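Local coordinates for protein glycosyl hydrolase family 10 (Bacteroides intestinalis DSM 17393, PDB 4QPW) that binds xylan-type oligosaccharides through the carbohydrate-binding module that forms this chain, within a longer enzyme that probably hydrolyses glycosidic bonds, at residues A[85-91]-A[118-124]; A[93-97]-A[110-116]; A[15-20]-A[55-61]. One frame throughout, in Å; residues are numbered along the deposited sequence.

Overall arrangement
After strand 3-9, strand 19-21 is met by strand 54-57, so contact 3 closes a loop before the other two contacts open. Contact 1 then joins strand 82-89 to strand 120-124, and contact 2 is nested inside the loop it closes. Contacts 1 and 3 sit next to each other in one five-stranded antiparallel sheet, where strands 54-57 and 120-124 are neighbours, and both touch the same two xylose units. Contact 2 lies where strand 95-101, outermost in that sheet, meets strand 106-113 of the second sheet, tying the two layers of the beta-sandwich together. Contact centres 2 and 3 are about 17 Å apart.

Contact 1: residues A[85-91]-A[118-124]; sequences NFGVGPW and GGHVMTQ. With XYP (beta-D-xylopyranose), chain B; XYP (beta-D-xylopyranose), chain C; XYP (beta-D-xylopyranose), chain D.
Asn85 to Gly89 lie antiparallel to His120 to Gln124, the two strand axes approaching to 4.6 Å at 164°. Asn85 with Gln124, Gly87 with Met122 and Gly89 with His120 are hydrogen-bonded pairs, each with two backbone bonds; Phe86 with Thr123 and Val88 with Val121 are the non-hydrogen-bonded pairs between them. At the turnoff into Pro90 the chains are so close that a beta carbon on Gly119 would run into Gly89 C and Pro90 N, and the backbone angles of Gly89 and Gly119 both call for glycine. Val88 CG2 meets Val121 CG2 at 4.4 Å on the buried face, where Leu72 of strand 69-78 packs on both valines and Phe86. The face bearing His120, Met122 and Gln124 looks to the sugar. There His120 turns the edge of its imidazole to the face of the Trp91 five-membered ring, planes at 57°, CE1 coming within 3.6 Å of Trp91 CE2. Over the centre of one imidazole face lies Gly89 O, while NE2 is bonded to Arg94 NH2 and the ring also stacks with His57, so several neighbours fix its rotation. Met122, bent at chi2 (57°) and again at chi3, carries its methyl CE to 3.5 Å from Trp91 CZ3. Trp91 is thus backed by histidine on one indole face and covered on the other by the chain B xylose, whose O5 is 3.6 Å from Trp91 CZ2. Gln124 reaches out in an extended chain, and NE2 gives a nearly straight 3.0 Å bond to O3 of the chain C xylose. Sugar stacked on a tryptophan face, with an amide gripping a hydroxyl, is the classic glycan-binding platform of carbohydrate-binding modules, built here on one face of a beta-sandwich sheet.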
loop_
_atom_site.group_PDB
_atom_site.type_symbol
_atom_site.label_atom_id
_atom_site.label_comp_id
_atom_site.label_asym_id
_atom_site.label_seq_id
_atom_site.Cartn_x
_atom_site.Cartn_y
_atom_site.Cartn_z
ATOM N N ASN A 85 -1.720 0.587 7.348
ATOM C CA ASN A 85 -2.344 -0.704 7.474
ATOM C C ASN A 85 -2.560 -1.334 6.121
ATOM O O ASN A 85 -2.820 -0.583 5.128
ATOM C CB ASN A 85 -3.687 -0.587 8.189
ATOM C CG ASN A 85 -3.474 -0.127 9.616
ATOM O OD1 ASN A 85 -3.436 1.083 9.859
ATOM N ND2 ASN A 85 -3.092 -0.987 10.436
ATOM N N PHE A 86 -2.456 -2.631 5.977
ATOM C CA PHE A 86 -2.650 -3.309 4.710
ATOM C C PHE A 86 -3.279 -4.600 4.854
ATOM O O PHE A 86 -3.225 -5.236 5.981
ATOM C CB PHE A 86 -1.322 -3.357 3.909
ATOM C CG PHE A 86 -0.271 -4.145 4.588
ATOM C CD1 PHE A 86 -0.314 -5.483 4.642
ATOM C CD2 PHE A 86 0.732 -3.482 5.263
ATOM C CE1 PHE A 86 0.621 -6.209 5.343
ATOM C CE2 PHE A 86 1.673 -4.216 5.982
ATOM C CZ PHE A 86 1.595 -5.541 5.996
ATOM N N GLY A 87 -3.822 -5.141 3.778
ATOM C CA GLY A 87 -4.193 -6.538 3.671
ATOM C C GLY A 87 -3.869 -7.036 2.300
ATOM O O GLY A 87 -4.062 -6.272 1.310
ATOM N N VAL A 88 -3.404 -8.245 2.172
ATOM C CA VAL A 88 -3.086 -8.839 0.883
ATOM C C VAL A 88 -4.095 -9.932 0.559
ATOM O O VAL A 88 -4.166 -10.976 1.331
ATOM C CB VAL A 88 -1.665 -9.456 0.849
ATOM C CG1 VAL A 88 -1.340 -9.924 -0.529
ATOM C CG2 VAL A 88 -0.628 -8.446 1.334
ATOM N N GLY A 89 -4.921 -9.764 -0.417
ATOM C CA GLY A 89 -5.974 -10.732 -0.768
ATOM C C GLY A 89 -7.109 -10.044 -1.467
ATOM O O GLY A 89 -7.129 -8.853 -1.680
ATOM N N PRO A 90 -8.120 -10.857 -1.870
ATOM C CA PRO A 90 -9.298 -10.371 -2.510
ATOM C C PRO A 90 -10.243 -9.663 -1.496
ATOM O O PRO A 90 -10.015 -9.634 -0.343
ATOM C CB PRO A 90 -9.895 -11.639 -3.133
ATOM C CG PRO A 90 -9.531 -12.702 -2.109
ATOM C CD PRO A 90 -8.145 -12.324 -1.648
ATOM N N TRP A 91 -11.339 -9.140 -2.078
ATOM C CA TRP A 91 -12.310 -8.430 -1.256
ATOM C C TRP A 91 -12.934 -9.338 -0.124
ATOM O O TRP A 91 -13.254 -8.827 0.922
ATOM C CB TRP A 91 -13.468 -7.886 -2.129
ATOM C CG TRP A 91 -13.038 -6.815 -3.084
ATOM C CD1 TRP A 91 -12.905 -6.905 -4.411
ATOM C CD2 TRP A 91 -12.752 -5.472 -2.732
ATOM N NE1 TRP A 91 -12.458 -5.680 -4.899
ATOM C CE2 TRP A 91 -12.378 -4.801 -3.917
ATOM C CE3 TRP A 91 -12.781 -4.783 -1.566
ATOM C CZ2 TRP A 91 -12.065 -3.416 -3.959
ATOM C CZ3 TRP A 91 -12.354 -3.417 -1.619
ATOM C CH2 TRP A 91 -12.016 -2.804 -2.845
ATOM N N GLY A 118 -5.368 -14.880 -5.425
ATOM C CA GLY A 118 -5.421 -13.615 -6.071
ATOM C C GLY A 118 -5.644 -12.418 -5.201
ATOM O O GLY A 118 -5.247 -12.415 -4.049
ATOM N N GLY A 119 -6.220 -11.393 -5.740
ATOM C CA GLY A 119 -6.534 -10.194 -4.983
ATOM C C GLY A 119 -5.547 -9.044 -5.170
ATOM O O GLY A 119 -4.951 -8.885 -6.250
ATOM N N HIS A 120 -5.521 -8.202 -4.166
ATOM C CA HIS A 120 -4.837 -6.902 -4.255
ATOM C C HIS A 120 -4.202 -6.570 -2.935
ATOM O O HIS A 120 -4.328 -7.292 -1.936
ATOM C CB HIS A 120 -5.867 -5.849 -4.702
ATOM C CG HIS A 120 -7.150 -5.930 -3.875
ATOM N ND1 HIS A 120 -8.313 -6.486 -4.362
ATOM C CD2 HIS A 120 -7.428 -5.520 -2.628
ATOM C CE1 HIS A 120 -9.244 -6.389 -3.408
ATOM N NE2 HIS A 120 -8.773 -5.803 -2.360
ATOM N N VAL A 121 -3.415 -5.464 -2.913
ATOM C CA VAL A 121 -2.852 -4.954 -1.657
ATOM C C VAL A 121 -3.707 -3.788 -1.220
ATOM O O VAL A 121 -3.542 -2.631 -1.707
ATOM C CB VAL A 121 -1.366 -4.589 -1.763
ATOM C CG1 VAL A 121 -0.856 -4.084 -0.429
ATOM C CG2 VAL A 121 -0.574 -5.786 -2.226
ATOM N N MET A 122 -4.679 -4.037 -0.363
ATOM C CA MET A 122 -5.520 -2.972 0.208
ATOM C C MET A 122 -4.673 -2.221 1.199
ATOM O O MET A 122 -4.056 -2.819 2.094
ATOM C CB MET A 122 -6.691 -3.618 0.961
ATOM C CG MET A 122 -7.496 -2.621 1.747
ATOM S SD MET A 122 -8.187 -1.246 0.837
ATOM C CE MET A 122 -9.635 -2.109 0.128
ATOM N N THR A 123 -4.643 -0.878 1.124
ATOM C CA THR A 123 -3.762 -0.047 1.947
ATOM C C THR A 123 -4.634 1.060 2.524
ATOM O O THR A 123 -5.474 1.654 1.820
ATOM C CB THR A 123 -2.656 0.517 1.064
ATOM O OG1 THR A 123 -2.086 -0.587 0.267
ATOM C CG2 THR A 123 -1.550 1.073 1.855
ATOM N N GLN A 124 -4.501 1.336 3.827
ATOM C CA GLN A 124 -5.358 2.285 4.538
ATOM C C GLN A 124 -4.556 3.191 5.446
ATOM O O GLN A 124 -3.660 2.688 6.197
ATOM C CB GLN A 124 -6.424 1.541 5.341
ATOM C CG GLN A 124 -7.236 0.590 4.491
ATOM C CD GLN A 124 -8.455 -0.075 5.148
ATOM O OE1 GLN A 124 -8.516 -0.116 6.370
ATOM N NE2 GLN A 124 -9.424 -0.464 4.422
HETATM O O1 XYP B . -15.550 -5.225 -6.978
HETATM C C1 XYP B . -16.125 -4.454 -5.957
HETATM C C2 XYP B . -16.387 -5.305 -4.711
HETATM C C3 XYP B . -16.971 -4.376 -3.673
HETATM C C4 XYP B . -15.941 -3.278 -3.424
HETATM C C5 XYP B . -15.798 -2.460 -4.659
HETATM O O2 XYP B . -17.299 -6.433 -4.849
HETATM O O3 XYP B . -17.137 -5.034 -2.431
HETATM O O4 XYP B . -16.592 -2.204 -2.552
HETATM O O5 XYP B . -15.212 -3.397 -5.675
HETATM C C1 XYP C . -14.591 -1.309 3.380
HETATM C C2 XYP C . -13.218 -1.184 3.977
HETATM C C3 XYP C . -13.109 -1.935 5.295
HETATM C C4 XYP C . -14.251 -1.450 6.226
HETATM C C5 XYP C . -15.540 -1.518 5.497
HETATM O O2 XYP C . -12.246 -1.732 3.085
HETATM O O3 XYP C . -11.798 -1.685 5.880
HETATM O O4 XYP C . -14.209 -2.284 7.391
HETATM O O5 XYP C . -15.548 -0.712 4.336
HETATM C C1 XYP D . -15.790 -1.747 -1.466
HETATM C C2 XYP D . -16.455 -0.406 -1.060
HETATM C C3 XYP D . -15.707 0.060 0.169
HETATM C C4 XYP D . -15.548 -0.990 1.210
HETATM C C5 XYP D . -14.932 -2.247 0.627
HETATM O O2 XYP D . -16.433 0.568 -2.093
HETATM O O3 XYP D . -16.350 1.235 0.755
HETATM O O4 XYP D . -14.652 -0.511 2.239
HETATM O O5 XYP D . -15.747 -2.708 -0.474
#

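Contact 2: residues A[93-97]-A[110-116]; sequences GRAEG and FSFKAVA
Phe110 has CG anti to its own backbone N (chi1 166°), which throws the ring across the gap between the sheets to the backbone of residues 95-97; Phe112, with CG between backbone N and carbonyl carbon (chi1 67°), brings CD2 of its ring beside the methyl of Ala95. The far end of the Phe110 ring lies against backbone: CZ is 3.5 Å from Glu96 O, CE2 is 3.8 Å from Ala95 O, and CE1 approaches the alpha carbon of Gly97 at 4.1 Å. A beta carbon on Gly97 would collide with that same CE1. Ala95 is the centre of the apolar packing, its methyl CB touching Phe112 CD2 at 3.6 Å and lying farther from Phe110 and Val115. The strands bracket this packing at an axis separation of 7.9 Å, too wide for backbone pairing, because they belong to different sheets: 95-101 is bonded to strand 82-89 through Ala95 with Val88 and Gly97 with Phe86, whereas 106-113 is bonded to strand 69-78. Aromatic and aliphatic side chains therefore close one edge of the beta-sandwich between its layers. Replacing Phe110 by an alanine would probably open a gap beside Ala95 and Gly97 and leave the Phe86 ring without its edge-to-face partner. Beyond the strand, Val115 turns back, CG2 resting 3.5 Å from Gly93 O and also against Arg94 C. Arg94 sets off away from this packing, and its NH2 is hydrogen-bonded to His120 NE2 behind the sugar-binding tryptophan.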
loop_
_atom_site.group_PDB
_atom_site.type_symbol
_atom_site.label_atom_id
_atom_site.label_comp_id
_atom_site.label_asym_id
_atom_site.label_seq_id
_atom_site.Cartn_x
_atom_site.Cartn_y
_atom_site.Cartn_z
ATOM N N GLY A 93 -11.388 -11.501 1.860
ATOM C CA GLY A 93 -10.593 -11.784 2.996
ATOM C C GLY A 93 -9.091 -11.682 2.644
ATOM O O GLY A 93 -8.711 -12.097 1.551
ATOM N N ARG A 94 -8.321 -11.249 3.588
ATOM C CA ARG A 94 -6.851 -10.919 3.326
ATOM C C ARG A 94 -5.990 -11.334 4.438
ATOM O O ARG A 94 -6.419 -11.405 5.625
ATOM C CB ARG A 94 -6.729 -9.397 3.016
ATOM C CG ARG A 94 -7.702 -8.863 2.016
ATOM C CD ARG A 94 -7.262 -7.502 1.476
ATOM N NE ARG A 94 -8.240 -6.854 0.592
ATOM C CZ ARG A 94 -9.316 -6.168 1.048
ATOM N NH1 ARG A 94 -9.506 -6.010 2.326
ATOM N NH2 ARG A 94 -10.150 -5.674 0.197
ATOM N N ALA A 95 -4.659 -11.422 4.170
ATOM C CA ALA A 95 -3.639 -11.507 5.185
ATOM C C ALA A 95 -3.296 -10.092 5.612
ATOM O O ALA A 95 -2.805 -9.276 4.778
ATOM C CB ALA A 95 -2.441 -12.228 4.624
ATOM N N GLU A 96 -3.461 -9.714 6.849
ATOM C CA GLU A 96 -3.381 -8.361 7.357
ATOM C C GLU A 96 -2.173 -8.021 8.126
ATOM O O GLU A 96 -1.641 -8.872 8.916
ATOM C CB GLU A 96 -4.652 -8.087 8.223
ATOM C CG GLU A 96 -5.958 -8.151 7.460
ATOM C CD GLU A 96 -7.168 -8.108 8.423
ATOM O OE1 GLU A 96 -7.190 -7.161 9.206
ATOM O OE2 GLU A 96 -8.037 -9.031 8.438
ATOM N N GLY A 97 -1.657 -6.829 8.036
ATOM C CA GLY A 97 -0.555 -6.355 8.810
ATOM C C GLY A 97 -0.404 -4.866 8.719
ATOM O O GLY A 97 -1.324 -4.186 8.264
ATOM N N PHE A 110 6.718 -8.216 4.815
ATOM C CA PHE A 110 5.654 -8.965 5.602
ATOM C C PHE A 110 5.558 -10.314 5.026
ATOM O O PHE A 110 5.127 -10.499 3.881
ATOM C CB PHE A 110 4.356 -8.164 5.413
ATOM C CG PHE A 110 3.042 -8.870 5.820
ATOM C CD1 PHE A 110 2.703 -9.011 7.162
ATOM C CD2 PHE A 110 2.136 -9.297 4.862
ATOM C CE1 PHE A 110 1.488 -9.663 7.523
ATOM C CE2 PHE A 110 0.925 -9.877 5.236
ATOM C CZ PHE A 110 0.649 -10.011 6.527
ATOM N N SER A 111 5.930 -11.336 5.797
ATOM C CA SER A 111 5.744 -12.684 5.411
ATOM C C SER A 111 4.347 -13.213 5.710
ATOM O O SER A 111 3.818 -12.888 6.802
ATOM C CB SER A 111 6.764 -13.592 6.161
ATOM O OG SER A 111 8.093 -13.339 5.707
ATOM N N PHE A 112 3.745 -13.921 4.818
ATOM C CA PHE A 112 2.373 -14.401 5.050
ATOM C C PHE A 112 2.148 -15.612 4.280
ATOM O O PHE A 112 2.686 -15.882 3.215
ATOM C CB PHE A 112 1.314 -13.340 4.720
ATOM C CG PHE A 112 1.208 -12.965 3.256
ATOM C CD1 PHE A 112 2.190 -12.119 2.601
ATOM C CD2 PHE A 112 0.206 -13.498 2.459
ATOM C CE1 PHE A 112 2.089 -11.878 1.290
ATOM C CE2 PHE A 112 0.145 -13.220 1.135
ATOM C CZ PHE A 112 1.112 -12.407 0.538
ATOM N N LYS A 113 1.128 -16.419 4.771
ATOM C CA LYS A 113 0.490 -17.465 4.018
ATOM C C LYS A 113 -0.739 -16.888 3.270
ATOM O O LYS A 113 -1.588 -16.280 3.970
ATOM C CB LYS A 113 0.141 -18.622 4.939
ATOM C CG LYS A 113 -0.327 -19.809 4.205
ATOM C CD LYS A 113 -0.343 -21.012 5.175
ATOM C CE LYS A 113 -1.759 -21.426 5.535
ATOM N NZ LYS A 113 -1.850 -22.651 6.397
ATOM N N ALA A 114 -0.885 -17.035 1.995
ATOM C CA ALA A 114 -2.025 -16.475 1.323
ATOM C C ALA A 114 -3.333 -17.104 1.876
ATOM O O ALA A 114 -3.371 -18.351 2.070
ATOM C CB ALA A 114 -1.953 -16.676 -0.133
ATOM N N VAL A 115 -4.306 -16.287 2.103
ATOM C CA VAL A 115 -5.605 -16.770 2.670
ATOM C C VAL A 115 -6.574 -17.073 1.605
ATOM O O VAL A 115 -7.696 -17.639 1.944
ATOM C CB VAL A 115 -6.151 -15.770 3.665
ATOM C CG1 VAL A 115 -5.199 -15.508 4.776
ATOM C CG2 VAL A 115 -6.688 -14.517 3.046
ATOM N N ALA A 116 -6.350 -16.802 0.344
ATOM C CA ALA A 116 -7.232 -16.944 -0.753
ATOM C C ALA A 116 -6.430 -16.928 -2.043
ATOM O O ALA A 116 -5.209 -16.679 -2.022
ATOM C CB ALA A 116 -8.244 -15.798 -0.743
#

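Contact 3: residues A[15-20]-A[55-61]; sequences YSFWNE and QYHTADN. With XYP (beta-D-xylopyranose), chain D; XYP (beta-D-xylopyranose), chain C.
Glu20 and Gln55 run side by side, both extended beyond CG, and their ends share out the oxygens of two linked xylose units. O3 of the chain D xylose donates to Glu20 OE1 at 2.6 Å while O2 of the same sugar donates to OE2, so the carboxylate grips both hydroxyls. Gln55 uses both halves of its amide: OE1 accepts from O2 of the chain C xylose at 2.6 Å, and NE2 donates to O4 of the chain D unit, the glycosidic oxygen between the two, with a weak second bond to Glu20 OE1. Behind these ends, the backbones join as an antiparallel pair at the edge of the five-stranded sheet whose face carries the glycan cleft, His57 N bonding nearly straight to Trp18 O at 2.8 Å. Tyr15 OH gives a further bond to His57 O, 2.8 Å away. Water 1 links Trp18 N, His57 ND1 and Asp60 OD2. Trp18 lays CB over the His57 ring face, a CH-pi contact 4.0 Å from the ring centroid, and holds Gln55 CD at its indole edge, 3.7 Å from CH2. Farther along, Phe17 lies with one face toward the Asp60 backbone N, CE1 packing 3.7 Å from Asp60 CB.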
loop_
_atom_site.group_PDB
_atom_site.type_symbol
_atom_site.label_atom_id
_atom_site.label_comp_id
_atom_site.label_asym_id
_atom_site.label_seq_id
_atom_site.Cartn_x
_atom_site.Cartn_y
_atom_site.Cartn_z
ATOM N N TYR A 15 -0.430 5.508 -12.019
ATOM C CA TYR A 15 -1.381 4.980 -11.084
ATOM C C TYR A 15 -2.769 4.918 -11.631
ATOM O O TYR A 15 -3.361 5.973 -11.975
ATOM C CB TYR A 15 -1.385 5.771 -9.737
ATOM C CG TYR A 15 -2.243 5.178 -8.672
ATOM C CD1 TYR A 15 -1.857 4.005 -8.030
ATOM C CD2 TYR A 15 -3.436 5.708 -8.316
ATOM C CE1 TYR A 15 -2.606 3.420 -7.014
ATOM C CE2 TYR A 15 -4.212 5.154 -7.344
ATOM C CZ TYR A 15 -3.808 4.005 -6.681
ATOM O OH TYR A 15 -4.645 3.497 -5.690
ATOM N N SER A 16 -3.353 3.730 -11.698
ATOM C CA SER A 16 -4.680 3.527 -12.214
ATOM C C SER A 16 -5.516 2.641 -11.302
ATOM O O SER A 16 -6.661 2.277 -11.639
ATOM C CB SER A 16 -4.649 2.883 -13.608
ATOM O OG SER A 16 -4.030 3.715 -14.572
ATOM N N PHE A 17 -5.066 2.276 -10.106
ATOM C CA PHE A 17 -5.753 1.293 -9.284
ATOM C C PHE A 17 -6.951 1.875 -8.524
ATOM O O PHE A 17 -7.076 3.119 -8.381
ATOM C CB PHE A 17 -4.794 0.630 -8.317
ATOM C CG PHE A 17 -3.680 -0.204 -8.944
ATOM C CD1 PHE A 17 -3.950 -1.124 -9.947
ATOM C CD2 PHE A 17 -2.378 -0.089 -8.493
ATOM C CE1 PHE A 17 -2.928 -1.890 -10.460
ATOM C CE2 PHE A 17 -1.376 -0.879 -9.030
ATOM C CZ PHE A 17 -1.641 -1.779 -10.023
ATOM N N TRP A 18 -7.792 1.010 -8.041
ATOM C CA TRP A 18 -8.966 1.394 -7.236
ATOM C C TRP A 18 -8.528 2.148 -5.995
ATOM O O TRP A 18 -7.561 1.790 -5.309
ATOM C CB TRP A 18 -9.700 0.113 -6.841
ATOM C CG TRP A 18 -10.966 0.353 -6.038
ATOM C CD1 TRP A 18 -12.227 0.441 -6.530
ATOM C CD2 TRP A 18 -11.077 0.500 -4.621
ATOM N NE1 TRP A 18 -13.104 0.657 -5.465
ATOM C CE2 TRP A 18 -12.435 0.710 -4.298
ATOM C CE3 TRP A 18 -10.177 0.523 -3.590
ATOM C CZ2 TRP A 18 -12.865 0.904 -2.971
ATOM C CZ3 TRP A 18 -10.627 0.747 -2.275
ATOM C CH2 TRP A 18 -11.971 0.886 -2.018
ATOM N N ASN A 19 -9.333 3.167 -5.656
ATOM C CA ASN A 19 -9.144 3.888 -4.433
ATOM C C ASN A 19 -10.443 4.547 -4.019
ATOM O O ASN A 19 -11.368 4.740 -4.831
ATOM C CB ASN A 19 -8.029 4.855 -4.498
ATOM C CG ASN A 19 -8.222 5.884 -5.535
ATOM O OD1 ASN A 19 -8.803 6.982 -5.200
ATOM N ND2 ASN A 19 -7.932 5.660 -6.805
ATOM N N GLU A 20 -10.574 4.856 -2.721
ATOM C CA GLU A 20 -11.813 5.458 -2.207
ATOM C C GLU A 20 -11.426 6.368 -1.064
ATOM O O GLU A 20 -11.015 5.941 0.002
ATOM C CB GLU A 20 -12.783 4.435 -1.758
ATOM C CG GLU A 20 -14.155 4.995 -1.301
ATOM C CD GLU A 20 -15.037 3.824 -0.953
ATOM O OE1 GLU A 20 -14.878 3.234 0.057
ATOM O OE2 GLU A 20 -15.693 3.217 -1.835
ATOM N N GLN A 55 -8.530 4.826 1.666
ATOM C CA GLN A 55 -8.114 3.427 1.310
ATOM C C GLN A 55 -7.872 3.327 -0.152
ATOM O O GLN A 55 -8.504 4.027 -0.977
ATOM C CB GLN A 55 -9.138 2.416 1.812
ATOM C CG GLN A 55 -10.515 2.550 1.162
ATOM C CD GLN A 55 -11.487 1.502 1.628
ATOM O OE1 GLN A 55 -11.122 0.385 2.000
ATOM N NE2 GLN A 55 -12.780 1.868 1.663
ATOM N N TYR A 56 -6.886 2.486 -0.530
ATOM C CA TYR A 56 -6.409 2.488 -1.896
ATOM C C TYR A 56 -5.679 1.186 -2.146
ATOM O O TYR A 56 -4.938 0.700 -1.282
ATOM C CB TYR A 56 -5.514 3.728 -2.151
ATOM C CG TYR A 56 -4.537 4.084 -1.074
ATOM C CD1 TYR A 56 -4.946 4.856 0.047
ATOM C CD2 TYR A 56 -3.222 3.666 -1.069
ATOM C CE1 TYR A 56 -4.138 5.103 1.106
ATOM C CE2 TYR A 56 -2.383 3.947 -0.062
ATOM C CZ TYR A 56 -2.813 4.656 1.062
ATOM O OH TYR A 56 -1.923 4.957 2.072
ATOM N N HIS A 57 -5.818 0.679 -3.351
ATOM C CA HIS A 57 -4.976 -0.477 -3.740
ATOM C C HIS A 57 -3.649 0.057 -4.167
ATOM O O HIS A 57 -3.525 1.018 -4.964
ATOM C CB HIS A 57 -5.590 -1.227 -4.917
ATOM C CG HIS A 57 -6.883 -1.923 -4.594
ATOM N ND1 HIS A 57 -7.564 -2.610 -5.588
ATOM C CD2 HIS A 57 -7.598 -2.034 -3.437
ATOM C CE1 HIS A 57 -8.675 -3.102 -5.047
ATOM N NE2 HIS A 57 -8.734 -2.768 -3.772
ATOM N N THR A 58 -2.574 -0.573 -3.694
ATOM C CA THR A 58 -1.204 -0.243 -4.140
ATOM C C THR A 58 -0.637 -1.265 -5.079
ATOM O O THR A 58 0.452 -1.030 -5.689
ATOM C CB THR A 58 -0.299 -0.024 -2.916
ATOM O OG1 THR A 58 -0.322 -1.183 -2.092
ATOM C CG2 THR A 58 -0.662 1.180 -2.136
ATOM N N ALA A 59 -1.342 -2.360 -5.301
ATOM C CA ALA A 59 -1.033 -3.433 -6.253
ATOM C C ALA A 59 -2.347 -4.212 -6.437
ATOM O O ALA A 59 -3.241 -4.143 -5.584
ATOM C CB ALA A 59 0.062 -4.367 -5.732
ATOM N N ASP A 60 -2.436 -4.961 -7.526
ATOM C CA ASP A 60 -3.689 -5.674 -7.866
ATOM C C ASP A 60 -3.341 -6.817 -8.771
ATOM O O ASP A 60 -2.173 -7.001 -9.181
ATOM C CB ASP A 60 -4.606 -4.630 -8.605
ATOM C CG ASP A 60 -6.041 -5.016 -8.739
ATOM O OD1 ASP A 60 -6.454 -6.019 -8.235
ATOM O OD2 ASP A 60 -6.698 -4.213 -9.516
ATOM N N ASN A 61 -4.328 -7.667 -9.074
ATOM C CA ASN A 61 -4.117 -8.758 -10.031
ATOM C C ASN A 61 -3.003 -9.687 -9.540
ATOM O O ASN A 61 -2.184 -10.174 -10.345
ATOM C CB ASN A 61 -3.769 -8.211 -11.452
ATOM C CG ASN A 61 -4.580 -6.971 -11.852
ATOM O OD1 ASN A 61 -4.153 -5.892 -11.708
ATOM N ND2 ASN A 61 -5.837 -7.235 -12.270
HETATM C C1 XYP D . -15.790 -1.747 -1.466
HETATM C C2 XYP D . -16.455 -0.406 -1.060
HETATM C C3 XYP D . -15.707 0.060 0.169
HETATM C C4 XYP D . -15.548 -0.990 1.210
HETATM C C5 XYP D . -14.932 -2.247 0.627
HETATM O O2 XYP D . -16.433 0.568 -2.093
HETATM O O3 XYP D . -16.350 1.235 0.755
HETATM O O4 XYP D . -14.652 -0.511 2.239
HETATM O O5 XYP D . -15.747 -2.708 -0.474
HETATM C C1 XYP C . -14.591 -1.309 3.380
HETATM C C2 XYP C . -13.218 -1.184 3.977
HETATM C C3 XYP C . -13.109 -1.935 5.295
HETATM C C4 XYP C . -14.251 -1.450 6.226
HETATM C C5 XYP C . -15.540 -1.518 5.497
HETATM O O2 XYP C . -12.246 -1.732 3.085
HETATM O O3 XYP C . -11.798 -1.685 5.880
HETATM O O4 XYP C . -14.209 -2.284 7.391
HETATM O O5 XYP C . -15.548 -0.712 4.336
HETATM O O HOH W 1 -7.282 -1.852 -8.313
HETATM O O HOH W 2 -12.826 4.966 2.053
#